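Local coordinates for protein prophage lambdalm01, antigen B (Listeria monocytogenes, PDB 4ACV) that is of unconfirmed function but belongs to a family of putative phage tail terminators, and so probably helps to cap the tail tube of a Listeria prophage, at residues 23-28 against 38-43. Numbering follows the deposited sequence.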
loop_
_atom_site.group_PDB
_atom_site.type_symbol
_atom_site.label_atom_id
_atom_site.label_comp_id
_atom_site.label_asym_id
_atom_site.label_seq_id
_atom_site.Cartn_x
_atom_site.Cartn_y
_atom_site.Cartn_z
ATOM N N LEU B 23 -29.930 -7.532 21.007
ATOM C CA LEU B 23 -29.683 -7.408 19.572
ATOM C C LEU B 23 -29.298 -8.726 18.934
ATOM O O LEU B 23 -28.569 -9.516 19.525
ATOM C CB LEU B 23 -28.577 -6.394 19.302
ATOM C CG LEU B 23 -28.868 -5.036 19.912
ATOM C CD1 LEU B 23 -27.662 -4.148 19.764
ATOM C CD2 LEU B 23 -30.141 -4.411 19.284
ATOM N N ASP B 24 -29.799 -8.941 17.721
ATOM C CA ASP B 24 -29.398 -10.068 16.895
ATOM C C ASP B 24 -28.292 -9.651 15.927
ATOM O O ASP B 24 -28.509 -8.860 15.010
ATOM C CB ASP B 24 -30.586 -10.624 16.118
ATOM C CG ASP B 24 -30.260 -11.930 15.418
ATOM O OD1 ASP B 24 -29.139 -12.460 15.605
ATOM O OD2 ASP B 24 -31.129 -12.430 14.679
ATOM N N VAL B 25 -27.104 -10.197 16.146
ATOM C CA VAL B 25 -25.938 -9.852 15.361
ATOM C C VAL B 25 -25.271 -11.116 14.824
ATOM O O VAL B 25 -25.099 -12.093 15.542
ATOM C CB VAL B 25 -24.933 -9.062 16.219
ATOM C CG1 VAL B 25 -23.664 -8.753 15.435
ATOM C CG2 VAL B 25 -25.565 -7.780 16.729
ATOM N N SER B 26 -24.908 -11.094 13.552
ATOM C CA SER B 26 -24.206 -12.208 12.936
ATOM C C SER B 26 -22.690 -12.031 13.066
ATOM O O SER B 26 -22.196 -10.908 13.024
ATOM C CB SER B 26 -24.595 -12.302 11.461
ATOM O OG SER B 26 -24.025 -13.440 10.848
ATOM N N ILE B 27 -21.956 -13.133 13.226
ATOM C CA ILE B 27 -20.492 -13.081 13.265
ATOM C C ILE B 27 -19.896 -13.482 11.920
ATOM O O ILE B 27 -18.680 -13.597 11.763
ATOM C CB ILE B 27 -19.889 -13.963 14.378
ATOM C CG1 ILE B 27 -20.151 -15.446 14.113
ATOM C CG2 ILE B 27 -20.421 -13.554 15.742
ATOM C CD1 ILE B 27 -19.354 -16.359 15.039
ATOM N N VAL B 28 -20.766 -13.696 10.946
ATOM C CA VAL B 28 -20.323 -13.985 9.597
ATOM C C VAL B 28 -20.477 -12.757 8.709
ATOM O O VAL B 28 -21.577 -12.238 8.516
ATOM C CB VAL B 28 -21.107 -15.165 8.994
ATOM C CG1 VAL B 28 -20.752 -15.347 7.529
ATOM C CG2 VAL B 28 -20.853 -16.438 9.802
ATOM N N THR B 38 -27.099 -6.544 11.072
ATOM C CA THR B 38 -25.910 -6.179 11.823
ATOM C C THR B 38 -24.944 -7.342 11.871
ATOM O O THR B 38 -25.302 -8.445 12.297
ATOM C CB THR B 38 -26.256 -5.757 13.239
ATOM O OG1 THR B 38 -27.271 -4.743 13.184
ATOM C CG2 THR B 38 -25.000 -5.219 13.940
ATOM N N MET B 39 -23.716 -7.072 11.440
ATOM C CA MET B 39 -22.690 -8.086 11.260
ATOM C C MET B 39 -21.404 -7.634 11.897
ATOM O O MET B 39 -21.082 -6.451 11.886
ATOM C CB MET B 39 -22.424 -8.315 9.764
ATOM C CG MET B 39 -23.518 -9.049 9.029
ATOM S SD MET B 39 -23.242 -9.052 7.245
ATOM C CE MET B 39 -22.683 -7.364 7.003
ATOM N N ILE B 40 -20.651 -8.587 12.430
ATOM C CA ILE B 40 -19.289 -8.323 12.888
ATOM C C ILE B 40 -18.312 -8.872 11.870
ATOM O O ILE B 40 -18.370 -10.045 11.511
ATOM C CB ILE B 40 -18.992 -8.971 14.255
ATOM C CG1 ILE B 40 -20.183 -8.784 15.196
ATOM C CG2 ILE B 40 -17.724 -8.378 14.851
ATOM C CD1 ILE B 40 -20.043 -9.481 16.532
ATOM N N GLU B 41 -17.423 -8.015 11.389
ATOM C CA GLU B 41 -16.385 -8.455 10.475
ATOM C C GLU B 41 -15.037 -8.508 11.190
ATOM O O GLU B 41 -14.484 -7.476 11.565
ATOM C CB GLU B 41 -16.292 -7.519 9.281
ATOM C CG GLU B 41 -15.293 -7.975 8.244
ATOM C CD GLU B 41 -14.839 -6.846 7.338
ATOM O OE1 GLU B 41 -15.137 -5.672 7.635
ATOM O OE2 GLU B 41 -14.177 -7.134 6.330
ATOM N N MET B 42 -14.512 -9.713 11.379
ATOM C CA MET B 42 -13.182 -9.874 11.944
ATOM C C MET B 42 -12.160 -9.454 10.900
ATOM O O MET B 42 -12.338 -9.692 9.713
ATOM C CB MET B 42 -12.957 -11.327 12.384
ATOM C CG MET B 42 -11.641 -11.600 13.114
ATOM S SD MET B 42 -11.431 -10.856 14.777
ATOM C CE MET B 42 -13.043 -11.061 15.463
ATOM N N ILE B 43 -11.096 -8.804 11.339
ATOM C CA ILE B 43 -10.099 -8.288 10.406
ATOM C C ILE B 43 -8.720 -8.929 10.619
ATOM O O ILE B 43 -8.211 -9.608 9.737
ATOM C CB ILE B 43 -10.005 -6.758 10.505
ATOM C CG1 ILE B 43 -11.367 -6.130 10.165
ATOM C CG2 ILE B 43 -8.895 -6.229 9.609
ATOM C CD1 ILE B 43 -11.552 -4.740 10.756
HETATM O O HOH W 1 -28.807 -8.953 12.022
#
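Ser-26 bridges Met-39 as a single parallel-type beta bridge, its backbone N giving a hydrogen bond to Thr-38 O (3.0 Å) and its O taking one from Ile-40 N (2.9 Å, N-H...O angle 160°), after which the chains diverge. Just before the bridge, a water prolongs the pairing, donating to Asp-24 O and accepting from Thr-38 N. The two methyls of Val-25 divide between two partners: CG1, anti to the backbone N (chi1 177°), meets Ile-40 CG1 at 3.5 Å, while CG2 rests 3.8 Å from Thr-38 CG2. Thr-38 OG1 is hydrogen-bonded to His-64 ND1. The bridge thus lays the connection after helix 6-19 against strand 37-48, on the edge away from its antiparallel neighbour 55-66, in the helix-and-sheet core of this putative tail terminator. Ile-40 CD1 also reaches Ile-27 CG2 (4.2 Å), and Ile-27 also touches Glu-11 and Arg-14 of helix 6-19 and a polar side chain of another chain. An ST turn starts at the bridge residue itself: Ser-26 OG, anti to its own N, accepts from Val-28 N at 3.3 Å. Met-39 lies beside this turn, its CG and SD each 3.8 Å from Val-28 O.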